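Long-range contacts in type-2Ba cytolytic delta-endotoxin (Bacillus thuringiensis serovar israelensis, PDB 2RCI), which probably kills the larvae of dipteran insects by forming pores in the epithelial cell membrane of the midgut: residues I156-T161 with Y180-K185; F10-Y15 with T30-I35; P55-T60 with L187-A192; L91-A96 with I142-T147. All coordinates share one frame; numbering follows the deposited sequence.

Contact 1 (I156-T161 with Y180-K185); sequences IAFEIT and YEVKMK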
loop_
_atom_site.group_PDB
_atom_site.type_symbol
_atom_site.label_atom_id
_atom_site.label_comp_id
_atom_site.label_asym_id
_atom_site.label_seq_id
_atom_site.Cartn_x
_atom_site.Cartn_y
_atom_site.Cartn_z
ATOM N N ILE A 156 0.934 1.875 2.770
ATOM C CA ILE A 156 -0.359 1.176 2.701
ATOM C C ILE A 156 -0.167 -0.270 3.120
ATOM O O ILE A 156 0.699 -0.944 2.567
ATOM C CB ILE A 156 -0.944 1.160 1.288
ATOM C CG1 ILE A 156 -1.086 2.562 0.705
ATOM C CG2 ILE A 156 -2.305 0.390 1.281
ATOM C CD1 ILE A 156 -1.466 2.582 -0.750
ATOM N N ALA A 157 -0.963 -0.756 4.082
ATOM C CA ALA A 157 -0.985 -2.199 4.397
ATOM C C ALA A 157 -2.369 -2.807 4.183
ATOM O O ALA A 157 -3.382 -2.218 4.587
ATOM C CB ALA A 157 -0.519 -2.465 5.829
ATOM N N PHE A 158 -2.423 -3.981 3.553
ATOM C CA PHE A 158 -3.693 -4.688 3.459
ATOM C C PHE A 158 -3.644 -5.989 4.268
ATOM O O PHE A 158 -2.614 -6.646 4.315
ATOM C CB PHE A 158 -3.998 -5.071 2.008
ATOM C CG PHE A 158 -4.096 -3.899 1.077
ATOM C CD1 PHE A 158 -5.257 -3.144 1.041
ATOM C CD2 PHE A 158 -3.025 -3.557 0.256
ATOM C CE1 PHE A 158 -5.384 -2.057 0.150
ATOM C CE2 PHE A 158 -3.133 -2.484 -0.638
ATOM C CZ PHE A 158 -4.302 -1.710 -0.657
ATOM N N GLU A 159 -4.761 -6.332 4.898
ATOM C CA GLU A 159 -4.960 -7.668 5.472
ATOM C C GLU A 159 -6.017 -8.296 4.591
ATOM O O GLU A 159 -7.166 -7.827 4.561
ATOM C CB GLU A 159 -5.508 -7.573 6.905
ATOM C CG GLU A 159 -4.770 -6.609 7.782
ATOM C CD GLU A 159 -5.175 -6.723 9.266
ATOM O OE1 GLU A 159 -6.003 -7.608 9.614
ATOM O OE2 GLU A 159 -4.638 -5.941 10.061
ATOM N N ILE A 160 -5.621 -9.333 3.859
ATOM C CA ILE A 160 -6.472 -9.916 2.830
ATOM C C ILE A 160 -6.795 -11.362 3.182
ATOM O O ILE A 160 -5.890 -12.169 3.430
ATOM C CB ILE A 160 -5.829 -9.836 1.432
ATOM C CG1 ILE A 160 -5.559 -8.367 1.054
ATOM C CG2 ILE A 160 -6.755 -10.511 0.387
ATOM C CD1 ILE A 160 -4.470 -8.173 -0.003
ATOM N N THR A 161 -8.086 -11.654 3.201
ATOM C CA THR A 161 -8.596 -13.023 3.373
ATOM C C THR A 161 -9.471 -13.331 2.163
ATOM O O THR A 161 -10.344 -12.556 1.810
ATOM C CB THR A 161 -9.422 -13.144 4.643
ATOM O OG1 THR A 161 -8.590 -12.834 5.780
ATOM C CG2 THR A 161 -9.979 -14.587 4.764
ATOM N N TYR A 180 -13.755 -11.835 -1.066
ATOM C CA TYR A 180 -12.662 -11.084 -0.439
ATOM C C TYR A 180 -13.092 -10.352 0.791
ATOM O O TYR A 180 -14.153 -9.686 0.815
ATOM C CB TYR A 180 -12.041 -10.048 -1.397
ATOM C CG TYR A 180 -11.037 -10.634 -2.356
ATOM C CD1 TYR A 180 -11.421 -11.061 -3.646
ATOM C CD2 TYR A 180 -9.706 -10.774 -1.988
ATOM C CE1 TYR A 180 -10.475 -11.621 -4.522
ATOM C CE2 TYR A 180 -8.765 -11.303 -2.849
ATOM C CZ TYR A 180 -9.158 -11.729 -4.117
ATOM O OH TYR A 180 -8.199 -12.238 -4.947
ATOM N N GLU A 181 -12.219 -10.438 1.791
ATOM C CA GLU A 181 -12.278 -9.578 2.943
ATOM C C GLU A 181 -10.952 -8.805 3.006
ATOM O O GLU A 181 -9.896 -9.395 3.196
ATOM C CB GLU A 181 -12.471 -10.412 4.193
ATOM C CG GLU A 181 -12.810 -9.551 5.375
ATOM C CD GLU A 181 -12.926 -10.339 6.659
ATOM O OE1 GLU A 181 -13.201 -11.580 6.601
ATOM O OE2 GLU A 181 -12.719 -9.699 7.714
ATOM N N VAL A 182 -11.007 -7.495 2.821
ATOM C CA VAL A 182 -9.801 -6.678 2.751
ATOM C C VAL A 182 -9.872 -5.531 3.761
ATOM O O VAL A 182 -10.817 -4.711 3.706
ATOM C CB VAL A 182 -9.627 -6.086 1.311
ATOM C CG1 VAL A 182 -8.398 -5.132 1.268
ATOM C CG2 VAL A 182 -9.500 -7.209 0.303
ATOM N N LYS A 183 -8.916 -5.506 4.692
ATOM C CA LYS A 183 -8.770 -4.417 5.669
ATOM C C LYS A 183 -7.591 -3.568 5.197
ATOM O O LYS A 183 -6.570 -4.089 4.790
ATOM C CB LYS A 183 -8.488 -4.918 7.098
ATOM C CG LYS A 183 -8.655 -3.772 8.091
ATOM C CD LYS A 183 -8.428 -4.108 9.572
ATOM C CE LYS A 183 -8.764 -2.845 10.389
ATOM N NZ LYS A 183 -9.080 -3.092 11.823
ATOM N N MET A 184 -7.781 -2.258 5.213
ATOM C CA MET A 184 -6.775 -1.333 4.743
ATOM C C MET A 184 -6.370 -0.401 5.862
ATOM O O MET A 184 -7.224 0.167 6.535
ATOM C CB MET A 184 -7.384 -0.504 3.623
ATOM C CG MET A 184 -6.414 0.366 2.883
ATOM S SD MET A 184 -7.294 0.971 1.443
ATOM C CE MET A 184 -6.067 2.075 0.751
ATOM N N LYS A 185 -5.065 -0.206 6.014
ATOM C CA LYS A 185 -4.508 0.780 6.925
ATOM C C LYS A 185 -3.538 1.617 6.108
ATOM O O LYS A 185 -2.596 1.093 5.509
ATOM C CB LYS A 185 -3.752 0.099 8.064
ATOM C CG LYS A 185 -4.629 -0.708 9.011
ATOM C CD LYS A 185 -3.779 -1.602 9.905
ATOM C CE LYS A 185 -4.612 -2.175 11.039
ATOM N NZ LYS A 185 -3.760 -3.115 11.816
HETATM O O HOH W 1 -9.218 -9.655 5.892
#
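Strands 156-161 and 180-185 run antiparallel, their axes 4.6 Å apart and their directions at 162°. Six backbone hydrogen bonds join them in reciprocal pairs at Ala157-Lys185, Glu159-Lys183 and Thr161-Glu181; the straightest, Ala157 N to Lys185 O (2.8 Å, 177°), meets its acceptor almost along the C=O axis. Phe158-Met184 and Ile160-Val182 are the non-hydrogen-bonded pairs between them, and there CA-H...O contacts such as Phe158 CA to Lys183 O fill in.

The large apolar side chains share one face. The Phe158 ring lies alongside its neighbours, with CD1 3.7 Å from Val182 CG1 and CE1 3.8 Å from Met184 CG. Met184, extended with CG anti to the backbone N (chi1 -171°), makes an oblique Met-aromatic contact, SD 5.0 Å from the Phe158 ring centroid. Further along, Ile160 CG2 meets the edge of the Tyr180 ring at CD2 (3.8 Å).

Charge sits on the other face. Glu159 OE2 takes its stronger hydrogen bond from Asn41 ND2 and forms a salt bridge with Lys185 NZ (3.4 Å), a weak hydrogen bond. A water donates to Glu181 O and hydrogen-bonds Thr161 OG1.

Helices 74-89 and 96-110 cover the apolar face, as befits the helix-flanked sheet of a Cyt toxin.

Contact 2 (F10-Y15 with T30-I35); sequences FNEIFY and TFQGAI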
loop_
_atom_site.group_PDB
_atom_site.type_symbol
_atom_site.label_atom_id
_atom_site.label_comp_id
_atom_site.label_asym_id
_atom_site.label_seq_id
_atom_site.Cartn_x
_atom_site.Cartn_y
_atom_site.Cartn_z
ATOM N N PHE A 10 8.134 -3.385 2.930
ATOM C CA PHE A 10 7.180 -2.731 2.028
ATOM C C PHE A 10 7.614 -2.999 0.590
ATOM O O PHE A 10 8.809 -3.107 0.323
ATOM C CB PHE A 10 7.179 -1.193 2.199
ATOM C CG PHE A 10 6.671 -0.709 3.530
ATOM C CD1 PHE A 10 5.308 -0.434 3.728
ATOM C CD2 PHE A 10 7.558 -0.482 4.571
ATOM C CE1 PHE A 10 4.837 0.023 4.956
ATOM C CE2 PHE A 10 7.098 -0.023 5.819
ATOM C CZ PHE A 10 5.738 0.237 6.008
ATOM N N ASN A 11 6.646 -3.086 -0.326
ATOM C CA ASN A 11 6.942 -2.990 -1.755
ATOM C C ASN A 11 7.078 -1.489 -2.034
ATOM O O ASN A 11 6.098 -0.752 -2.008
ATOM C CB ASN A 11 5.830 -3.604 -2.618
ATOM C CG ASN A 11 6.288 -3.886 -4.059
ATOM O OD1 ASN A 11 7.309 -3.374 -4.479
ATOM N ND2 ASN A 11 5.581 -4.784 -4.776
ATOM N N GLU A 12 8.306 -1.043 -2.256
ATOM C CA GLU A 12 8.564 0.396 -2.340
ATOM C C GLU A 12 8.424 0.891 -3.765
ATOM O O GLU A 12 8.992 0.317 -4.705
ATOM C CB GLU A 12 9.948 0.713 -1.802
ATOM C CG GLU A 12 10.148 0.374 -0.295
ATOM C CD GLU A 12 11.609 0.478 0.119
ATOM O OE1 GLU A 12 12.404 0.996 -0.682
ATOM O OE2 GLU A 12 11.954 0.079 1.250
ATOM N N ILE A 13 7.678 1.980 -3.932
ATOM C CA ILE A 13 7.449 2.544 -5.257
ATOM C C ILE A 13 7.765 4.044 -5.188
ATOM O O ILE A 13 7.056 4.825 -4.529
ATOM C CB ILE A 13 6.010 2.265 -5.742
ATOM C CG1 ILE A 13 5.795 0.759 -5.909
ATOM C CG2 ILE A 13 5.691 2.987 -7.069
ATOM C CD1 ILE A 13 4.465 0.347 -5.467
ATOM N N PHE A 14 8.849 4.424 -5.857
ATOM C CA PHE A 14 9.347 5.781 -5.795
ATOM C C PHE A 14 8.826 6.457 -7.051
ATOM O O PHE A 14 9.025 5.952 -8.174
ATOM C CB PHE A 14 10.893 5.809 -5.753
ATOM C CG PHE A 14 11.515 5.251 -4.476
ATOM C CD1 PHE A 14 12.112 6.093 -3.558
ATOM C CD2 PHE A 14 11.587 3.871 -4.257
ATOM C CE1 PHE A 14 12.722 5.590 -2.385
ATOM C CE2 PHE A 14 12.177 3.347 -3.088
ATOM C CZ PHE A 14 12.742 4.216 -2.157
ATOM N N TYR A 15 8.073 7.529 -6.868
ATOM C CA TYR A 15 7.726 8.396 -7.974
ATOM C C TYR A 15 8.224 9.794 -7.593
ATOM O O TYR A 15 7.458 10.658 -7.179
ATOM C CB TYR A 15 6.221 8.347 -8.244
ATOM C CG TYR A 15 5.837 8.918 -9.584
ATOM C CD1 TYR A 15 5.748 8.096 -10.711
ATOM C CD2 TYR A 15 5.524 10.281 -9.727
ATOM C CE1 TYR A 15 5.387 8.623 -11.958
ATOM C CE2 TYR A 15 5.173 10.810 -10.977
ATOM C CZ TYR A 15 5.110 9.991 -12.081
ATOM O OH TYR A 15 4.753 10.513 -13.340
ATOM N N THR A 30 12.136 5.458 7.819
ATOM C CA THR A 30 11.486 5.879 9.064
ATOM C C THR A 30 10.218 5.053 9.321
ATOM O O THR A 30 9.962 4.628 10.448
ATOM C CB THR A 30 11.189 7.390 9.041
ATOM O OG1 THR A 30 12.426 8.102 8.932
ATOM C CG2 THR A 30 10.501 7.840 10.323
ATOM N N PHE A 31 9.457 4.796 8.259
ATOM C CA PHE A 31 8.249 3.980 8.374
ATOM C C PHE A 31 8.416 2.479 8.560
ATOM O O PHE A 31 7.450 1.803 8.906
ATOM C CB PHE A 31 7.235 4.317 7.282
ATOM C CG PHE A 31 6.559 5.607 7.522
ATOM C CD1 PHE A 31 7.012 6.767 6.905
ATOM C CD2 PHE A 31 5.509 5.685 8.447
ATOM C CE1 PHE A 31 6.402 7.992 7.189
ATOM C CE2 PHE A 31 4.904 6.880 8.731
ATOM C CZ PHE A 31 5.333 8.043 8.098
ATOM N N GLN A 32 9.625 1.955 8.363
ATOM C CA GLN A 32 9.932 0.576 8.795
ATOM C C GLN A 32 9.561 0.357 10.270
ATOM O O GLN A 32 9.146 -0.743 10.663
ATOM C CB GLN A 32 11.405 0.226 8.562
ATOM C CG GLN A 32 11.882 0.365 7.105
ATOM C CD GLN A 32 11.151 -0.547 6.120
ATOM O OE1 GLN A 32 10.566 -1.577 6.502
ATOM N NE2 GLN A 32 11.192 -0.174 4.833
ATOM N N GLY A 33 9.676 1.424 11.061
ATOM C CA GLY A 33 9.338 1.408 12.491
ATOM C C GLY A 33 7.884 1.076 12.816
ATOM O O GLY A 33 7.566 0.722 13.961
ATOM N N ALA A 34 6.993 1.184 11.827
ATOM C CA ALA A 34 5.578 0.810 12.040
ATOM C C ALA A 34 5.256 -0.685 11.823
ATOM O O ALA A 34 4.101 -1.109 11.983
ATOM C CB ALA A 34 4.675 1.664 11.182
ATOM N N ILE A 35 6.256 -1.471 11.446
ATOM C CA ILE A 35 6.081 -2.922 11.213
ATOM C C ILE A 35 6.239 -3.707 12.528
ATOM O O ILE A 35 7.259 -3.564 13.211
ATOM C CB ILE A 35 7.078 -3.435 10.140
ATOM C CG1 ILE A 35 6.827 -2.765 8.770
ATOM C CG2 ILE A 35 7.060 -4.973 10.015
ATOM C CD1 ILE A 35 5.387 -2.819 8.324
#
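Phe31 of helix 21-31 opens the contact with its backbone: its carbonyl O stands at the edge of the Phe10 ring, 3.6 Å from CE2. That carbonyl accepts from Ala34 N as the chain turns, and the C-H rim of Phe10 comes up beside it. The Phe31 side chain leads away, onto Ile50 of helix 44-53.

Gln32 follows with the largest share of this segment. Its chain bends at chi2 (-61°), which swings the amide back along Phe10, the two side chains sliding past each other in opposite directions. CD lies in the ring plane at the edge, and the amide is turned 70° from the ring; OE1 and NE2 straddle CD2, NE2 at 3.7 Å. OE1 is held by the backbone N of Asn9, just ahead of the strand, while NE2 comes within 3.7 Å of Glu12 OE2; the Glu12 side chain crosses that of Gln32 at about a right angle, with carboxylate and amide planes 47° apart.

Beyond the turn through Gly33 and Ala34, Ile35 points its CB toward Phe10 and sets CD1 3.9 Å from CZ, obliquely to the ring. Leu139 and Phe42 also touch the Phe10 side chain.

Phe10 thus fills the join between the start of strand 11-15, which pairs in parallel with strand 132-142, and the turn that follows helix 21-31: a helix-to-sheet contact of the Cyt fold's layered alpha/beta architecture.

Contact 3 (P55-T60 with L187-A192); sequences PNAGVT and LTVVQA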
loop_
_atom_site.group_PDB
_atom_site.type_symbol
_atom_site.label_atom_id
_atom_site.label_comp_id
_atom_site.label_asym_id
_atom_site.label_seq_id
_atom_site.Cartn_x
_atom_site.Cartn_y
_atom_site.Cartn_z
ATOM N N PRO A 55 9.590 16.348 11.302
ATOM C CA PRO A 55 9.636 17.807 11.190
ATOM C C PRO A 55 8.972 18.324 9.916
ATOM O O PRO A 55 8.965 17.618 8.886
ATOM C CB PRO A 55 11.144 18.108 11.145
ATOM C CG PRO A 55 11.769 16.886 10.597
ATOM C CD PRO A 55 10.919 15.732 11.102
ATOM N N ASN A 56 8.424 19.538 9.975
ATOM C CA ASN A 56 7.891 20.195 8.773
ATOM C C ASN A 56 6.904 19.295 8.008
ATOM O O ASN A 56 6.951 19.222 6.786
ATOM C CB ASN A 56 9.048 20.580 7.843
ATOM C CG ASN A 56 10.116 21.416 8.547
ATOM O OD1 ASN A 56 11.260 20.989 8.692
ATOM N ND2 ASN A 56 9.729 22.603 8.998
ATOM N N ALA A 57 6.050 18.589 8.741
ATOM C CA ALA A 57 5.234 17.550 8.138
ATOM C C ALA A 57 3.781 17.641 8.587
ATOM O O ALA A 57 3.493 18.197 9.655
ATOM C CB ALA A 57 5.828 16.168 8.440
ATOM N N GLY A 58 2.873 17.103 7.779
ATOM C CA GLY A 58 1.471 16.999 8.181
ATOM C C GLY A 58 0.811 15.797 7.532
ATOM O O GLY A 58 1.215 15.369 6.442
ATOM N N VAL A 59 -0.248 15.304 8.167
ATOM C CA VAL A 59 -0.973 14.154 7.643
ATOM C C VAL A 59 -2.161 14.669 6.837
ATOM O O VAL A 59 -2.984 15.435 7.350
ATOM C CB VAL A 59 -1.410 13.178 8.770
ATOM C CG1 VAL A 59 -2.283 12.026 8.232
ATOM C CG2 VAL A 59 -0.181 12.641 9.522
ATOM N N THR A 60 -2.245 14.244 5.583
ATOM C CA THR A 60 -3.304 14.690 4.664
ATOM C C THR A 60 -4.444 13.677 4.438
ATOM O O THR A 60 -5.423 13.958 3.706
ATOM C CB THR A 60 -2.709 15.041 3.313
ATOM O OG1 THR A 60 -1.991 13.906 2.799
ATOM C CG2 THR A 60 -1.722 16.230 3.480
ATOM N N LEU A 187 -1.859 5.939 5.568
ATOM C CA LEU A 187 -1.846 7.366 5.850
ATOM C C LEU A 187 -1.021 8.068 4.782
ATOM O O LEU A 187 -0.109 7.457 4.205
ATOM C CB LEU A 187 -1.270 7.644 7.250
ATOM C CG LEU A 187 0.249 7.486 7.541
ATOM C CD1 LEU A 187 1.114 8.545 6.875
ATOM C CD2 LEU A 187 0.486 7.584 9.051
ATOM N N THR A 188 -1.324 9.336 4.518
ATOM C CA THR A 188 -0.456 10.141 3.670
ATOM C C THR A 188 0.128 11.227 4.542
ATOM O O THR A 188 -0.624 11.954 5.209
ATOM C CB THR A 188 -1.222 10.803 2.512
ATOM O OG1 THR A 188 -1.945 9.801 1.781
ATOM C CG2 THR A 188 -0.261 11.485 1.594
ATOM N N VAL A 189 1.458 11.318 4.547
ATOM C CA VAL A 189 2.150 12.408 5.227
ATOM C C VAL A 189 2.941 13.230 4.199
ATOM O O VAL A 189 3.646 12.672 3.336
ATOM C CB VAL A 189 3.054 11.878 6.394
ATOM C CG1 VAL A 189 4.141 10.957 5.856
ATOM C CG2 VAL A 189 3.713 13.066 7.166
ATOM N N VAL A 190 2.792 14.549 4.257
ATOM C CA VAL A 190 3.598 15.413 3.411
ATOM C C VAL A 190 4.659 16.095 4.280
ATOM O O VAL A 190 4.378 16.491 5.421
ATOM C CB VAL A 190 2.748 16.439 2.631
ATOM C CG1 VAL A 190 1.764 15.714 1.703
ATOM C CG2 VAL A 190 1.976 17.401 3.592
ATOM N N GLN A 191 5.879 16.175 3.758
ATOM C CA GLN A 191 6.968 16.881 4.430
ATOM C C GLN A 191 7.568 17.876 3.441
ATOM O O GLN A 191 7.700 17.560 2.228
ATOM C CB GLN A 191 8.057 15.907 4.909
ATOM C CG GLN A 191 9.251 16.572 5.655
ATOM C CD GLN A 191 10.244 15.536 6.170
ATOM O OE1 GLN A 191 10.905 14.851 5.386
ATOM N NE2 GLN A 191 10.360 15.424 7.494
ATOM N N ALA A 192 7.883 19.078 3.933
ATOM C CA ALA A 192 8.610 20.057 3.111
ATOM C C ALA A 192 9.838 19.388 2.480
ATOM O O ALA A 192 10.543 18.606 3.118
ATOM C CB ALA A 192 9.031 21.304 3.932
#
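Gln191 makes the most direct side-chain link here. Its chain is extended, CG anti to the backbone N (chi1 -179°), and reaches past Ala57 to the loop before strand 57-64, where NE2 donates to Pro55 O (2.9 Å, 160°). The bond falls on a carbonyl lone pair and lies near the Gln191 amide plane. The same NE2 passes obliquely over the proline ring, 3.7 Å from Pro55 CD. The other end of the amide is taken too: Gln191 OE1 accepts from Gln23 and Arg26 of helix 21-31.

On the same face Ala57 CB touches Val189 CG2 at 4.0 Å. Past Gly58, the Thr60 and Thr188 side chains cross obliquely, bringing Thr60 OG1 to 3.2 Å from Thr188 CB. OG1 of Thr60 occupies the crowded position between N and carbonyl carbon (chi1 56°) and hydrogen-bonds to Leu89 O, while Thr188 OG1 hydrogen-bonds to Val88 O. That torsion leaves Thr60 CG2 to meet Val190 CG2 at about a right angle, 3.9 Å away.

The antiparallel backbones exchange Gly58 N to Val190 O and Val190 N to Gly58 O (2.8 Å), flanked by Ala192 N to Asn56 O and Thr60 N to Thr188 O. In the last, the donor sits above the carbonyl plane.

The polar ends are therefore mostly spent outside the strand pair. Two threonine hydroxyls tie it to the C-terminal end of helix 74-89, and hydrogen bonds at both ends of the glutamine amide fix its rotation and join Pro55, ahead of strand 57-64, to helix 21-31.

Contact 4 (L91-A96 with I142-T147); sequences LVINSA and IQNEDT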
loop_
_atom_site.group_PDB
_atom_site.type_symbol
_atom_site.label_atom_id
_atom_site.label_comp_id
_atom_site.label_asym_id
_atom_site.label_seq_id
_atom_site.Cartn_x
_atom_site.Cartn_y
_atom_site.Cartn_z
ATOM N N LEU A 91 -4.297 14.969 -1.808
ATOM C CA LEU A 91 -3.592 15.806 -2.768
ATOM C C LEU A 91 -4.141 15.328 -4.093
ATOM O O LEU A 91 -4.415 14.144 -4.240
ATOM C CB LEU A 91 -2.083 15.510 -2.773
ATOM C CG LEU A 91 -1.314 15.726 -1.478
ATOM C CD1 LEU A 91 -0.000 14.961 -1.554
ATOM C CD2 LEU A 91 -1.083 17.189 -1.307
ATOM N N VAL A 92 -4.276 16.232 -5.053
ATOM C CA VAL A 92 -4.671 15.856 -6.425
ATOM C C VAL A 92 -3.430 15.728 -7.314
ATOM O O VAL A 92 -2.743 16.729 -7.597
ATOM C CB VAL A 92 -5.637 16.882 -7.016
ATOM C CG1 VAL A 92 -5.879 16.649 -8.525
ATOM C CG2 VAL A 92 -6.954 16.874 -6.233
ATOM N N ILE A 93 -3.131 14.496 -7.729
ATOM C CA ILE A 93 -2.017 14.250 -8.640
ATOM C C ILE A 93 -2.613 13.954 -10.022
ATOM O O ILE A 93 -3.308 12.948 -10.213
ATOM C CB ILE A 93 -1.105 13.062 -8.215
ATOM C CG1 ILE A 93 -0.717 13.105 -6.715
ATOM C CG2 ILE A 93 0.141 12.955 -9.159
ATOM C CD1 ILE A 93 -0.115 14.414 -6.224
ATOM N N ASN A 94 -2.349 14.849 -10.958
ATOM C CA ASN A 94 -2.913 14.792 -12.311
ATOM C C ASN A 94 -2.237 13.747 -13.223
ATOM O O ASN A 94 -2.871 13.252 -14.165
ATOM C CB ASN A 94 -2.914 16.207 -12.949
ATOM C CG ASN A 94 -3.907 17.160 -12.271
ATOM O OD1 ASN A 94 -3.525 18.178 -11.668
ATOM N ND2 ASN A 94 -5.170 16.804 -12.316
ATOM N N SER A 95 -0.981 13.391 -12.920
ATOM C CA SER A 95 -0.157 12.505 -13.751
ATOM C C SER A 95 -0.747 11.105 -13.974
ATOM O O SER A 95 -0.970 10.347 -13.041
ATOM C CB SER A 95 1.260 12.368 -13.195
ATOM O OG SER A 95 1.967 11.318 -13.865
ATOM N N ALA A 96 -1.027 10.810 -15.238
ATOM C CA ALA A 96 -1.457 9.466 -15.658
ATOM C C ALA A 96 -0.416 8.409 -15.298
ATOM O O ALA A 96 -0.754 7.293 -14.905
ATOM C CB ALA A 96 -1.745 9.455 -17.200
ATOM N N ILE A 142 6.271 10.213 -3.255
ATOM C CA ILE A 142 5.683 10.909 -4.369
ATOM C C ILE A 142 6.130 12.357 -4.352
ATOM O O ILE A 142 5.976 13.055 -3.349
ATOM C CB ILE A 142 4.131 10.863 -4.290
ATOM C CG1 ILE A 142 3.665 9.426 -4.020
ATOM C CG2 ILE A 142 3.509 11.462 -5.587
ATOM C CD1 ILE A 142 2.254 9.344 -3.368
ATOM N N GLN A 143 6.667 12.795 -5.487
ATOM C CA GLN A 143 7.113 14.171 -5.636
ATOM C C GLN A 143 7.057 14.514 -7.118
ATOM O O GLN A 143 7.682 13.867 -7.939
ATOM C CB GLN A 143 8.511 14.392 -5.029
ATOM C CG GLN A 143 9.048 15.820 -5.238
ATOM C CD GLN A 143 9.776 15.939 -6.559
ATOM O OE1 GLN A 143 10.518 15.027 -6.931
ATOM N NE2 GLN A 143 9.565 17.042 -7.286
ATOM N N ASN A 144 6.278 15.534 -7.439
ATOM C CA ASN A 144 6.203 16.049 -8.809
ATOM C C ASN A 144 5.545 17.432 -8.782
ATOM O O ASN A 144 5.408 18.028 -7.721
ATOM C CB ASN A 144 5.514 15.033 -9.756
ATOM C CG ASN A 144 3.984 15.084 -9.716
ATOM O OD1 ASN A 144 3.373 15.673 -8.802
ATOM N ND2 ASN A 144 3.357 14.440 -10.715
ATOM N N GLU A 145 5.131 17.940 -9.940
ATOM C CA GLU A 145 4.554 19.291 -9.994
ATOM C C GLU A 145 3.347 19.495 -9.060
ATOM O O GLU A 145 3.154 20.591 -8.518
ATOM C CB GLU A 145 4.205 19.679 -11.432
ATOM C CG GLU A 145 3.147 18.794 -12.085
ATOM C CD GLU A 145 3.675 17.551 -12.801
ATOM O OE1 GLU A 145 4.877 17.169 -12.650
ATOM O OE2 GLU A 145 2.839 16.967 -13.535
ATOM N N ASP A 146 2.558 18.444 -8.861
ATOM C CA ASP A 146 1.349 18.506 -8.055
ATOM C C ASP A 146 1.595 18.303 -6.563
ATOM O O ASP A 146 0.660 18.385 -5.772
ATOM C CB ASP A 146 0.261 17.559 -8.558
ATOM C CG ASP A 146 -0.340 18.021 -9.872
ATOM O OD1 ASP A 146 -0.393 19.254 -10.116
ATOM O OD2 ASP A 146 -0.768 17.161 -10.661
ATOM N N THR A 147 2.848 18.083 -6.183
ATOM C CA THR A 147 3.172 18.090 -4.731
ATOM C C THR A 147 3.875 19.385 -4.316
ATOM O O THR A 147 4.228 19.554 -3.140
ATOM C CB THR A 147 4.038 16.891 -4.285
ATOM O OG1 THR A 147 5.363 16.989 -4.862
ATOM C CG2 THR A 147 3.379 15.567 -4.663
HETATM O O HOH W 2 -2.055 18.323 -4.935
HETATM O O HOH W 3 0.891 15.431 -11.794
#
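The Asp146 carboxylate and the Asn94 amide are turned 76° apart, their side chains crossing at about a right angle. Asp146 OD2 accepts from the backbone N of Asn94 (2.8 Å, 167°) on its anti lone pair, and a water donates to the same oxygen at 2.7 Å. This water also gives a hydrogen bond to Glu145 OE2 and takes one from Asn144 ND2 and a weak one from Ser95 N, so it knits both loops together round the carboxylate. Such bonds would help to keep Asp146 ionised.

The Asn144 amide is set by its crowded first torsion (chi1 83°), which folds OD1 back over its own chain. Asp146 N donates to Asn144 OD1 from well above the carbonyl plane, closing an Asx turn, and ND2, which donates to that water, also lies 3.9 Å from both Ile93 CG2 and Ser95 CB.

Ile93 supplies the apolar part. Its CD1 slides in past Asp146 CB (3.9 Å) and ends beside Thr147 CG2. A second water donates to Val92 O and Asp146 O, bridging the backbones on the side of Val92.

The contact ties the loop between helices 74-89 and 96-110 to the turn between strands 132-142 and 150-162. Ser95 is the N-cap of helix 96-110, its OG reaching Phe98 N and hydrogen-bonded as well to Tyr15 OH of strand 11-15, and Ile93 packs on Phe98 of that same helix.

How the contacts relate
Contacts 1, 2 and 3 all involve one mixed sheet. Contacts 1 and 3 use successive parts of strand 177-192, which pairs with strand 150-162 and with strand 57-64; their centres are 23 Å apart. Contact 2, 15 Å from contact 3 between centres, brings in helix 21-31, and Phe31 CZ packs on Val189 CG1 (3.9 Å). Contact 4 joins loops beyond the sheet: Leu91 touches Val190 of contact 3, and Tyr15 of contact 2 probably hydrogen-bonds Gln143 and Ser95. Along the chain, contact 2 closes first, whereas contact 3 spans both contact 4 and contact 1. Segments distant in sequence thus unite the sheet with its two helical layers in a single compact domain.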